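Local coordinates for protein putative alcohol dehydrogenase (Sinorhizobium meliloti, PDB 4J6F) that probably oxidises alcohols with a nicotinamide cofactor, as a member of the zinc-binding medium-chain dehydrogenase/reductase family, at residues A[152-157]-A[164-169]; A[178-183]-A[348-353]; A[189-194]-A[374-379]; A[224-229]-A[340-345]. One frame throughout, in Å; residues are numbered along the deposited sequence.

Contact 1 of 4, residues A[152-157]-A[164-169]; sequences DYMGHG and EYMALP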
loop_
_atom_site.group_PDB
_atom_site.type_symbol
_atom_site.label_atom_id
_atom_site.label_comp_id
_atom_site.label_asym_id
_atom_site.label_seq_id
_atom_site.Cartn_x
_atom_site.Cartn_y
_atom_site.Cartn_z
ATOM N N ASP A 152 17.920 -11.042 7.041
ATOM C CA ASP A 152 17.825 -12.480 7.187
ATOM C C ASP A 152 17.535 -12.711 8.677
ATOM O O ASP A 152 17.367 -11.736 9.433
ATOM C CB ASP A 152 19.150 -13.107 6.771
ATOM C CG ASP A 152 19.009 -14.552 6.303
ATOM O OD1 ASP A 152 17.994 -15.215 6.641
ATOM O OD2 ASP A 152 19.944 -15.019 5.605
ATOM N N TYR A 153 17.456 -13.969 9.114
ATOM C CA TYR A 153 17.320 -14.240 10.557
ATOM C C TYR A 153 17.916 -15.544 11.024
ATOM O O TYR A 153 18.053 -16.496 10.258
ATOM C CB TYR A 153 15.863 -14.156 11.027
ATOM C CG TYR A 153 14.958 -15.278 10.578
ATOM C CD1 TYR A 153 14.917 -16.489 11.259
ATOM C CD2 TYR A 153 14.112 -15.121 9.479
ATOM C CE1 TYR A 153 14.067 -17.522 10.850
ATOM C CE2 TYR A 153 13.264 -16.146 9.060
ATOM C CZ TYR A 153 13.238 -17.341 9.749
ATOM O OH TYR A 153 12.387 -18.345 9.348
HETATM N N MSE A 154 18.245 -15.574 12.308
HETATM C CA MSE A 154 18.756 -16.770 12.971
HETATM C C MSE A 154 17.667 -17.792 13.057
HETATM O O MSE A 154 16.577 -17.512 13.542
HETATM C CB MSE A 154 19.254 -16.367 14.347
HETATM C CG MSE A 154 19.958 -15.043 14.138
HETATM SE SE MSE A 154 21.545 -14.892 15.266
HETATM C CE MSE A 154 21.468 -12.947 15.532
ATOM N N GLY A 155 17.978 -18.997 12.597
ATOM C CA GLY A 155 16.990 -20.037 12.414
ATOM C C GLY A 155 16.680 -20.203 10.929
ATOM O O GLY A 155 16.050 -21.189 10.527
ATOM N N HIS A 156 17.092 -19.237 10.115
ATOM C CA HIS A 156 17.027 -19.386 8.668
ATOM C C HIS A 156 18.386 -19.301 7.972
ATOM O O HIS A 156 18.814 -20.246 7.341
ATOM C CB HIS A 156 16.057 -18.385 8.043
ATOM C CG HIS A 156 15.975 -18.481 6.553
ATOM N ND1 HIS A 156 16.759 -17.722 5.717
ATOM C CD2 HIS A 156 15.222 -19.264 5.751
ATOM C CE1 HIS A 156 16.488 -18.025 4.465
ATOM N NE2 HIS A 156 15.559 -18.959 4.459
ATOM N N GLY A 157 19.074 -18.177 8.108
ATOM C CA GLY A 157 20.389 -18.017 7.479
ATOM C C GLY A 157 21.558 -18.608 8.247
ATOM O O GLY A 157 22.684 -18.622 7.759
ATOM N N GLU A 164 20.737 -27.072 22.324
ATOM C CA GLU A 164 21.205 -26.773 23.695
ATOM C C GLU A 164 22.132 -25.549 23.755
ATOM O O GLU A 164 22.235 -24.900 24.798
ATOM C CB GLU A 164 21.894 -27.977 24.326
ATOM C CG GLU A 164 20.972 -29.158 24.558
ATOM C CD GLU A 164 21.687 -30.406 25.073
ATOM O OE1 GLU A 164 22.753 -30.796 24.533
ATOM O OE2 GLU A 164 21.158 -31.012 26.024
ATOM N N TYR A 165 22.789 -25.240 22.636
ATOM C CA TYR A 165 23.725 -24.126 22.553
ATOM C C TYR A 165 23.571 -23.387 21.240
ATOM O O TYR A 165 23.197 -23.977 20.235
ATOM C CB TYR A 165 25.164 -24.624 22.699
ATOM C CG TYR A 165 25.425 -25.276 24.027
ATOM C CD1 TYR A 165 25.736 -24.506 25.147
ATOM C CD2 TYR A 165 25.335 -26.660 24.177
ATOM C CE1 TYR A 165 25.955 -25.093 26.379
ATOM C CE2 TYR A 165 25.556 -27.255 25.411
ATOM C CZ TYR A 165 25.863 -26.460 26.502
ATOM O OH TYR A 165 26.092 -27.031 27.725
HETATM N N MSE A 166 23.862 -22.094 21.239
HETATM C CA MSE A 166 23.733 -21.305 20.022
HETATM C C MSE A 166 24.810 -20.266 19.970
HETATM O O MSE A 166 25.110 -19.611 20.984
HETATM C CB MSE A 166 22.355 -20.652 20.009
HETATM C CG MSE A 166 22.019 -20.001 18.676
HETATM SE SE MSE A 166 20.388 -18.932 18.943
HETATM C CE MSE A 166 20.632 -17.705 17.427
ATOM N N ALA A 167 25.408 -20.121 18.788
ATOM C CA ALA A 167 26.356 -19.039 18.512
ATOM C C ALA A 167 25.597 -17.844 17.948
ATOM O O ALA A 167 24.608 -18.028 17.244
ATOM C CB ALA A 167 27.406 -19.508 17.519
ATOM N N LEU A 168 26.040 -16.629 18.261
ATOM C CA LEU A 168 25.432 -15.411 17.700
ATOM C C LEU A 168 26.293 -14.203 17.995
ATOM O O LEU A 168 27.039 -14.216 18.965
ATOM C CB LEU A 168 24.036 -15.172 18.273
ATOM C CG LEU A 168 23.951 -14.893 19.765
ATOM C CD1 LEU A 168 22.941 -13.792 20.033
ATOM C CD2 LEU A 168 23.593 -16.161 20.509
ATOM N N PRO A 169 26.184 -13.137 17.180
ATOM C CA PRO A 169 26.996 -11.943 17.425
ATOM C C PRO A 169 26.691 -11.330 18.784
ATOM O O PRO A 169 25.522 -11.275 19.186
ATOM C CB PRO A 169 26.534 -10.969 16.338
ATOM C CG PRO A 169 25.831 -11.792 15.322
ATOM C CD PRO A 169 25.240 -12.939 16.068
#
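Asp152 OD1 is gripped by two N-H groups, and the turn it braces carries Met154 against Met166, Leu168 and Pro169. The contact lies in the GroES-like domain of the medium-chain dehydrogenase fold, where it joins the end of strand 152-153 to strand 165-169. His156 ND1 is 2.9 Å from Asp152 OD1 and uses the syn lone pair of that oxygen. The N-H of Tyr153 meets the same oxygen from the anti side, 30° out of the carboxylate plane. Tyr153 O in turn accepts from His156 N and Gly157 N, which closes the turn. His156 CB lies over one face of the Tyr153 ring. Trp97 meets that ring with its plane nearly parallel, and Thr103 bonds the other carboxylate oxygen of Asp152.

The contact across the segments is apolar. Both methionines are selenomethionines. Met166 extends from its strand and crosses Met154 at about a right angle, with its CE 3.6 Å from Met154 CB. The Met154 chain is bent at chi2 (-143°) and chi3 (-148°). This bend carries it past the Leu168 side chain, where Met154 SE is 3.9 Å from Leu168 CB. The chain finishes with Met154 CE 3.8 Å from Pro169 CD.

Contact 2 of 4, residues A[178-183]-A[348-353]; sequences TDLTDI and IRPLVG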
loop_
_atom_site.group_PDB
_atom_site.type_symbol
_atom_site.label_atom_id
_atom_site.label_comp_id
_atom_site.label_asym_id
_atom_site.label_seq_id
_atom_site.Cartn_x
_atom_site.Cartn_y
_atom_site.Cartn_z
ATOM N N THR A 178 14.735 -6.947 33.601
ATOM C CA THR A 178 13.411 -7.483 33.941
ATOM C C THR A 178 13.480 -8.721 34.819
ATOM O O THR A 178 14.461 -9.459 34.806
ATOM C CB THR A 178 12.538 -7.765 32.688
ATOM O OG1 THR A 178 11.297 -8.344 33.097
ATOM C CG2 THR A 178 13.232 -8.720 31.714
ATOM N N ASP A 179 12.409 -8.940 35.566
ATOM C CA ASP A 179 12.314 -10.037 36.525
ATOM C C ASP A 179 11.613 -11.257 35.918
ATOM O O ASP A 179 11.294 -12.216 36.617
ATOM C CB ASP A 179 11.569 -9.557 37.781
ATOM C CG ASP A 179 10.344 -8.689 37.442
ATOM O OD1 ASP A 179 10.521 -7.546 36.948
ATOM O OD2 ASP A 179 9.204 -9.149 37.662
ATOM N N LEU A 180 11.381 -11.226 34.611
ATOM C CA LEU A 180 10.716 -12.326 33.936
ATOM C C LEU A 180 11.583 -13.573 33.814
ATOM O O LEU A 180 12.799 -13.489 33.662
ATOM C CB LEU A 180 10.278 -11.902 32.543
ATOM C CG LEU A 180 9.355 -10.697 32.306
ATOM C CD1 LEU A 180 9.168 -10.517 30.802
ATOM C CD2 LEU A 180 8.005 -10.792 33.008
ATOM N N THR A 181 10.920 -14.725 33.882
ATOM C CA THR A 181 11.467 -16.039 33.527
ATOM C C THR A 181 12.110 -16.056 32.147
ATOM O O THR A 181 11.679 -15.335 31.247
ATOM C CB THR A 181 10.326 -17.062 33.455
ATOM O OG1 THR A 181 9.410 -16.802 34.503
ATOM C CG2 THR A 181 10.820 -18.448 33.633
ATOM N N ASP A 182 13.118 -16.908 31.978
ATOM C CA ASP A 182 13.671 -17.199 30.660
ATOM C C ASP A 182 12.555 -17.599 29.691
ATOM O O ASP A 182 12.481 -17.061 28.575
ATOM C CB ASP A 182 14.749 -18.282 30.734
ATOM C CG ASP A 182 15.940 -17.880 31.610
ATOM O OD1 ASP A 182 15.932 -16.763 32.190
ATOM O OD2 ASP A 182 16.895 -18.689 31.720
ATOM N N ILE A 183 11.673 -18.503 30.120
ATOM C CA ILE A 183 10.518 -18.884 29.299
ATOM C C ILE A 183 9.639 -17.682 28.914
ATOM O O ILE A 183 9.233 -17.559 27.762
ATOM C CB ILE A 183 9.651 -19.975 29.966
ATOM C CG1 ILE A 183 10.417 -21.314 30.040
ATOM C CG2 ILE A 183 8.343 -20.147 29.210
ATOM C CD1 ILE A 183 9.814 -22.366 30.952
ATOM N N ILE A 348 4.083 -4.084 27.834
ATOM C CA ILE A 348 3.510 -5.344 27.331
ATOM C C ILE A 348 3.869 -6.482 28.292
ATOM O O ILE A 348 4.779 -6.327 29.107
ATOM C CB ILE A 348 3.982 -5.699 25.905
ATOM C CG1 ILE A 348 5.515 -5.794 25.849
ATOM C CG2 ILE A 348 3.411 -4.713 24.903
ATOM C CD1 ILE A 348 6.089 -6.155 24.493
ATOM N N ARG A 349 3.160 -7.607 28.202
ATOM C CA ARG A 349 3.413 -8.748 29.090
ATOM C C ARG A 349 3.528 -10.101 28.350
ATOM O O ARG A 349 2.950 -10.280 27.271
ATOM C CB ARG A 349 2.380 -8.792 30.231
ATOM C CG ARG A 349 0.931 -8.997 29.803
ATOM C CD ARG A 349 0.005 -9.075 31.007
ATOM N NE ARG A 349 -1.387 -9.343 30.635
ATOM C CZ ARG A 349 -1.929 -10.561 30.558
ATOM N NH1 ARG A 349 -1.191 -11.639 30.809
ATOM N NH2 ARG A 349 -3.210 -10.715 30.219
ATOM N N PRO A 350 4.279 -11.058 28.922
ATOM C CA PRO A 350 4.465 -12.321 28.201
ATOM C C PRO A 350 3.194 -13.158 28.188
ATOM O O PRO A 350 2.467 -13.191 29.172
ATOM C CB PRO A 350 5.551 -13.025 29.011
ATOM C CG PRO A 350 5.325 -12.533 30.405
ATOM C CD PRO A 350 4.882 -11.100 30.267
ATOM N N LEU A 351 2.934 -13.828 27.075
ATOM C CA LEU A 351 1.770 -14.692 26.960
ATOM C C LEU A 351 2.212 -16.137 26.751
ATOM O O LEU A 351 2.451 -16.578 25.626
ATOM C CB LEU A 351 0.888 -14.214 25.809
ATOM C CG LEU A 351 0.502 -12.740 25.896
ATOM C CD1 LEU A 351 -0.138 -12.257 24.606
ATOM C CD2 LEU A 351 -0.413 -12.516 27.099
ATOM N N VAL A 352 2.348 -16.886 27.835
ATOM C CA VAL A 352 2.816 -18.254 27.674
ATOM C C VAL A 352 1.637 -19.201 27.477
ATOM O O VAL A 352 0.863 -19.442 28.404
ATOM C CB VAL A 352 3.725 -18.706 28.829
ATOM C CG1 VAL A 352 4.156 -20.146 28.624
ATOM C CG2 VAL A 352 4.948 -17.811 28.898
ATOM N N GLY A 353 1.516 -19.732 26.263
ATOM C CA GLY A 353 0.416 -20.615 25.914
ATOM C C GLY A 353 0.701 -22.062 26.251
ATOM O O GLY A 353 -0.228 -22.856 26.369
#
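The pyrrolidine ring of Pro350 is met at its CG-CD edge by the methyl CD2 of Leu180, 4.1 Å from Pro350 CG and 4.2 Å from Pro350 CD. The contact belongs to the medium-chain dehydrogenase fold and lies beside its large mixed sheet, near the surface. Leu180 has CG anti to its carbonyl carbon (chi1 -57°). Its chi2 of 178° puts CD1 anti to CA, and the other branch, CD2, turns to the proline.

A second pair lies further along. Ile183 CG2 stands 4.1 Å from Val352 CG2, and the two branched side chains cross at about a right angle. Thr187 touches both Pro350 and Val352 from the loop after helix 182-185.

The polar groups work beside the apolar pairs. Thr178 OG1 accepts from Leu180 N at 3.3 Å in an ST turn, which shapes the backbone just before the leucine. Asp182 forms a salt bridge with Arg133 and is also bonded by Thr69 and His117, so the start of helix 182-185 is tied to the large mixed sheet. Asp179 pairs with Lys346, just before 348-353.

The contact joins the start of helix 182-185 and the loop before it to the start of strand 352-357 and the loop before it. Four aliphatic side chains meet as two separate pairs. Such attraction has no preferred direction, so two small pairs fix no exact geometry by themselves.

Contact 3 of 4, residues A[189-194]-A[374-379]; sequences CCAYLT and VGKLVV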
loop_
_atom_site.group_PDB
_atom_site.type_symbol
_atom_site.label_atom_id
_atom_site.label_comp_id
_atom_site.label_asym_id
_atom_site.label_seq_id
_atom_site.Cartn_x
_atom_site.Cartn_y
_atom_site.Cartn_z
ATOM N N CYS A 189 10.482 -11.979 20.736
ATOM C CA CYS A 189 11.246 -11.357 19.651
ATOM C C CYS A 189 10.796 -11.375 18.171
ATOM O O CYS A 189 10.737 -10.325 17.563
ATOM C CB CYS A 189 12.672 -11.894 19.704
ATOM S SG CYS A 189 13.726 -11.306 18.379
ATOM N N CYS A 190 10.421 -12.511 17.601
ATOM C CA CYS A 190 9.906 -12.531 16.239
ATOM C C CYS A 190 8.553 -11.849 16.095
ATOM O O CYS A 190 8.428 -10.909 15.313
ATOM C CB CYS A 190 9.847 -13.958 15.686
ATOM S SG CYS A 190 9.252 -14.077 13.976
ATOM N N ALA A 191 7.537 -12.295 16.827
ATOM C CA ALA A 191 6.203 -11.722 16.624
ATOM C C ALA A 191 6.075 -10.248 17.037
ATOM O O ALA A 191 5.375 -9.488 16.357
ATOM C CB ALA A 191 5.124 -12.564 17.273
ATOM N N TYR A 192 6.748 -9.843 18.120
ATOM C CA TYR A 192 6.610 -8.468 18.624
ATOM C C TYR A 192 7.448 -7.469 17.824
ATOM O O TYR A 192 7.046 -6.314 17.646
ATOM C CB TYR A 192 6.855 -8.367 20.142
ATOM C CG TYR A 192 5.738 -9.006 20.970
ATOM C CD1 TYR A 192 5.526 -10.388 20.941
ATOM C CD2 TYR A 192 4.887 -8.234 21.766
ATOM C CE1 TYR A 192 4.511 -10.976 21.672
ATOM C CE2 TYR A 192 3.869 -8.821 22.509
ATOM C CZ TYR A 192 3.686 -10.193 22.454
ATOM O OH TYR A 192 2.677 -10.819 23.167
ATOM N N LEU A 193 8.589 -7.910 17.310
ATOM C CA LEU A 193 9.331 -7.073 16.393
ATOM C C LEU A 193 8.485 -6.865 15.142
ATOM O O LEU A 193 8.304 -5.718 14.699
ATOM C CB LEU A 193 10.673 -7.702 16.026
ATOM C CG LEU A 193 11.591 -6.847 15.151
ATOM C CD1 LEU A 193 11.875 -5.494 15.786
ATOM C CD2 LEU A 193 12.894 -7.586 14.893
ATOM N N THR A 194 7.966 -7.974 14.596
ATOM C CA THR A 194 7.096 -7.952 13.416
ATOM C C THR A 194 5.852 -7.087 13.648
ATOM O O THR A 194 5.550 -6.198 12.850
ATOM C CB THR A 194 6.738 -9.383 12.961
ATOM O OG1 THR A 194 7.933 -10.032 12.538
ATOM C CG2 THR A 194 5.797 -9.388 11.782
ATOM N N VAL A 374 -3.678 -19.650 23.228
ATOM C CA VAL A 374 -3.455 -18.211 23.094
ATOM C C VAL A 374 -2.025 -17.815 23.432
ATOM O O VAL A 374 -1.388 -18.421 24.285
ATOM C CB VAL A 374 -4.415 -17.392 23.964
ATOM C CG1 VAL A 374 -4.094 -15.906 23.827
ATOM C CG2 VAL A 374 -5.852 -17.670 23.557
ATOM N N GLY A 375 -1.530 -16.785 22.751
ATOM C CA GLY A 375 -0.155 -16.348 22.935
ATOM C C GLY A 375 0.825 -17.275 22.237
ATOM O O GLY A 375 0.649 -17.598 21.057
ATOM N N LYS A 376 1.869 -17.688 22.941
ATOM C CA LYS A 376 2.965 -18.396 22.307
ATOM C C LYS A 376 3.392 -19.683 22.999
ATOM O O LYS A 376 3.311 -19.812 24.205
ATOM C CB LYS A 376 4.160 -17.457 22.156
ATOM C CG LYS A 376 3.753 -16.020 21.887
ATOM C CD LYS A 376 4.664 -15.305 20.905
ATOM C CE LYS A 376 5.146 -16.205 19.788
ATOM N NZ LYS A 376 6.579 -16.544 19.965
ATOM N N LEU A 377 3.853 -20.632 22.197
ATOM C CA LEU A 377 4.408 -21.886 22.688
ATOM C C LEU A 377 5.929 -21.760 22.760
ATOM O O LEU A 377 6.566 -21.146 21.881
ATOM C CB LEU A 377 3.964 -23.069 21.823
ATOM C CG LEU A 377 2.447 -23.282 21.648
ATOM C CD1 LEU A 377 2.173 -24.579 20.903
ATOM C CD2 LEU A 377 1.662 -23.281 22.956
ATOM N N VAL A 378 6.493 -22.301 23.839
ATOM C CA VAL A 378 7.931 -22.204 24.120
ATOM C C VAL A 378 8.577 -23.590 24.196
ATOM O O VAL A 378 8.051 -24.495 24.867
ATOM C CB VAL A 378 8.185 -21.462 25.443
ATOM C CG1 VAL A 378 9.671 -21.332 25.700
ATOM C CG2 VAL A 378 7.510 -20.101 25.412
ATOM N N VAL A 379 9.710 -23.753 23.512
ATOM C CA VAL A 379 10.449 -25.019 23.525
ATOM C C VAL A 379 11.676 -24.940 24.435
ATOM O O VAL A 379 12.506 -24.040 24.282
ATOM C CB VAL A 379 10.866 -25.435 22.114
ATOM C CG1 VAL A 379 11.757 -26.658 22.176
ATOM C CG2 VAL A 379 9.635 -25.717 21.274
HETATM O O HOH W 1 7.492 -14.004 18.808
#
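Lys376 lies alongside Ala191 and Tyr192 with its aliphatic chain and reaches a water with its amine. The contact is buried near the middle of the chain. It sets helix 189-201 against strand 376-380, which returns the C-terminal end of this medium-chain dehydrogenase fold to the large mixed sheet.

The apolar touches are loose. Lys376 CE is 4.4 Å from Ala191 CB. Lys376 CD is also 4.4 Å from Tyr192 CE1, and it comes to the edge of the tyrosine ring, near its plane. The lysine chain is bent at chi3 (37°), which folds the amine back from the line of the chain. Phe188 meets the tyrosine ring edge-to-face.

The polar links are stronger. Lys376 NZ forms a salt bridge with Asp113, whose other carboxylate oxygen bonds Cys190 N. This aspartate thus ties the lysine to the first turn of the helix, and is likely to favour a charged amine despite the burial.

Within the helix, Cys190 O takes two donors from opposite faces of its plane. They are Thr194 N and, at 3.0 Å, Thr194 OG1.

A water spans the remaining gap between helix and strand. It accepts from Lys376 NZ at 2.9 Å and from the backbone Ala191 N at 2.6 Å.

Contact 4 of 4, residues A[224-229]-A[340-345]; sequences IQLARA and VRYIEE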
loop_
_atom_site.group_PDB
_atom_site.type_symbol
_atom_site.label_atom_id
_atom_site.label_comp_id
_atom_site.label_asym_id
_atom_site.label_seq_id
_atom_site.Cartn_x
_atom_site.Cartn_y
_atom_site.Cartn_z
ATOM N N ILE A 224 -2.186 -6.363 19.462
ATOM C CA ILE A 224 -3.143 -5.891 20.459
ATOM C C ILE A 224 -2.433 -5.207 21.637
ATOM O O ILE A 224 -2.809 -4.103 22.047
ATOM C CB ILE A 224 -4.073 -7.028 20.929
ATOM C CG1 ILE A 224 -4.911 -7.502 19.739
ATOM C CG2 ILE A 224 -4.964 -6.583 22.098
ATOM C CD1 ILE A 224 -5.741 -8.733 20.013
ATOM N N GLN A 225 -1.396 -5.848 22.155
ATOM C CA GLN A 225 -0.602 -5.254 23.229
ATOM C C GLN A 225 0.146 -4.014 22.747
ATOM O O GLN A 225 0.072 -2.951 23.381
ATOM C CB GLN A 225 0.372 -6.264 23.840
ATOM C CG GLN A 225 -0.275 -7.398 24.616
ATOM C CD GLN A 225 0.682 -7.992 25.622
ATOM O OE1 GLN A 225 0.818 -7.475 26.741
ATOM N NE2 GLN A 225 1.371 -9.072 25.234
ATOM N N LEU A 226 0.837 -4.129 21.616
ATOM C CA LEU A 226 1.602 -2.996 21.126
ATOM C C LEU A 226 0.703 -1.802 20.801
ATOM O O LEU A 226 1.081 -0.664 21.040
ATOM C CB LEU A 226 2.471 -3.389 19.945
ATOM C CG LEU A 226 3.515 -4.473 20.210
ATOM C CD1 LEU A 226 4.029 -4.974 18.877
ATOM C CD2 LEU A 226 4.675 -3.980 21.050
ATOM N N ALA A 227 -0.497 -2.055 20.292
ATOM C CA ALA A 227 -1.470 -0.984 20.092
ATOM C C ALA A 227 -1.732 -0.219 21.398
ATOM O O ALA A 227 -1.727 1.019 21.427
ATOM C CB ALA A 227 -2.769 -1.537 19.543
ATOM N N ARG A 228 -1.953 -0.961 22.482
ATOM C CA ARG A 228 -2.192 -0.334 23.767
ATOM C C ARG A 228 -0.972 0.468 24.212
ATOM O O ARG A 228 -1.099 1.591 24.686
ATOM C CB ARG A 228 -2.559 -1.385 24.802
ATOM C CG ARG A 228 -3.978 -1.879 24.679
ATOM C CD ARG A 228 -4.952 -0.749 24.943
ATOM N NE ARG A 228 -6.327 -1.206 24.796
ATOM C CZ ARG A 228 -7.391 -0.419 24.758
ATOM N NH1 ARG A 228 -7.258 0.896 24.851
ATOM N NH2 ARG A 228 -8.592 -0.958 24.611
ATOM N N ALA A 229 0.209 -0.109 24.006
ATOM C CA ALA A 229 1.478 0.491 24.424
ATOM C C ALA A 229 1.713 1.883 23.863
ATOM O O ALA A 229 2.446 2.666 24.456
ATOM C CB ALA A 229 2.636 -0.418 24.039
ATOM N N VAL A 340 12.530 -3.918 23.516
ATOM C CA VAL A 340 13.238 -4.107 24.783
ATOM C C VAL A 340 12.669 -3.136 25.827
ATOM O O VAL A 340 12.264 -3.555 26.916
ATOM C CB VAL A 340 14.779 -3.968 24.634
ATOM C CG1 VAL A 340 15.475 -3.957 25.992
ATOM C CG2 VAL A 340 15.328 -5.109 23.794
ATOM N N ARG A 341 12.602 -1.857 25.466
ATOM C CA ARG A 341 12.081 -0.824 26.343
ATOM C C ARG A 341 10.670 -1.160 26.862
ATOM O O ARG A 341 10.391 -1.011 28.058
ATOM C CB ARG A 341 12.099 0.511 25.608
ATOM C CG ARG A 341 12.591 1.695 26.420
ATOM C CD ARG A 341 13.295 2.720 25.535
ATOM N NE ARG A 341 12.491 3.163 24.381
ATOM C CZ ARG A 341 12.883 3.088 23.106
ATOM N NH1 ARG A 341 14.080 2.593 22.795
ATOM N NH2 ARG A 341 12.081 3.512 22.138
ATOM N N TYR A 342 9.798 -1.643 25.973
ATOM C CA TYR A 342 8.427 -2.014 26.348
ATOM C C TYR A 342 8.398 -3.137 27.377
ATOM O O TYR A 342 7.672 -3.067 28.385
ATOM C CB TYR A 342 7.624 -2.471 25.130
ATOM C CG TYR A 342 7.020 -1.380 24.272
ATOM C CD1 TYR A 342 6.825 -0.088 24.760
ATOM C CD2 TYR A 342 6.609 -1.658 22.968
ATOM C CE1 TYR A 342 6.265 0.905 23.964
ATOM C CE2 TYR A 342 6.039 -0.675 22.165
ATOM C CZ TYR A 342 5.871 0.602 22.670
ATOM O OH TYR A 342 5.306 1.563 21.880
ATOM N N ILE A 343 9.169 -4.184 27.096
ATOM C CA ILE A 343 9.337 -5.291 28.026
ATOM C C ILE A 343 9.773 -4.789 29.404
ATOM O O ILE A 343 9.182 -5.183 30.419
ATOM C CB ILE A 343 10.341 -6.328 27.499
ATOM C CG1 ILE A 343 9.738 -7.103 26.316
ATOM C CG2 ILE A 343 10.733 -7.277 28.616
ATOM C CD1 ILE A 343 10.757 -7.745 25.389
ATOM N N GLU A 344 10.776 -3.900 29.425
ATOM C CA GLU A 344 11.359 -3.397 30.679
ATOM C C GLU A 344 10.400 -2.545 31.478
ATOM O O GLU A 344 10.216 -2.775 32.662
ATOM C CB GLU A 344 12.658 -2.652 30.424
ATOM C CG GLU A 344 13.808 -3.583 30.066
ATOM C CD GLU A 344 15.082 -2.835 29.726
ATOM O OE1 GLU A 344 16.187 -3.434 29.777
ATOM O OE2 GLU A 344 14.969 -1.633 29.409
ATOM N N GLU A 345 9.764 -1.582 30.815
ATOM C CA GLU A 345 8.752 -0.719 31.444
ATOM C C GLU A 345 7.440 -1.459 31.709
ATOM O O GLU A 345 6.486 -0.865 32.199
ATOM C CB GLU A 345 8.478 0.505 30.565
ATOM C CG GLU A 345 9.677 1.418 30.345
ATOM C CD GLU A 345 9.536 2.313 29.116
ATOM O OE1 GLU A 345 8.444 2.361 28.498
ATOM O OE2 GLU A 345 10.531 2.976 28.758
HETATM O O HOH W 2 3.370 0.393 19.872
#
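Tyr342 turns one face of its ring to Ala229, whose CB stands 3.9 Å from the ring centroid and 18° off the ring normal. This is a CH-pi contact, and the methyl is displaced slightly towards the hydroxyl end, with Ala229 CB nearest to Tyr342 CZ at 3.7 Å. Leu226 comes obliquely to the same ring. Its methyl CD2 is 3.6 Å from Tyr342 CD2 and almost as close to CE2. Tyr342 has CG anti to its carbonyl carbon (chi1 -82°), which sends the ring out from helix 333-344 to helix 218-229.

The hydroxyl end is polar. Tyr342 OH donates to a water at 3.0 Å, and that water donates to Leu226 O at 2.8 Å. Replacing Tyr342 with an alanine would probably open a gap beside Leu226 and Ala229 and leave this water without its phenol donor.

Helix 189-201 adds a third helix here, with Glu196 touching both Leu226 and Tyr342. Helix 218-229 belongs to the Rossmann-type domain, which in this family probably binds the nicotinamide cofactor. It packs against strand 233-238 through Ile224 and Ala227.

One aromatic residue thus serves both kinds of contact. Its ring packs on aliphatic groups, while its hydroxyl gains a water-mediated hold on the neighbouring backbone.

Overall arrangement
Contact 1 closes first along the chain, before the other three open. Contacts 2 and 3 cross in sequence, and contact 4 is nested inside the loops closed by both. Contact 1 stands apart, its centre 16 Å from that of contact 3 and 25 Å from that of contact 4. Contacts 1, 2 and 3 all reach the large mixed sheet. Strands 352-357 and 376-380 are neighbours there, so backbone bonds between Leu351, Gly353 and Lys376 join contacts 2 and 3, whose centres are 10 Å apart. Contact 4 packs helices 218-229 and 333-344. Its Gln225 meets Arg349 of contact 2 and Tyr192 of contact 3, touches that probably help join the GroES-like and Rossmann-type parts.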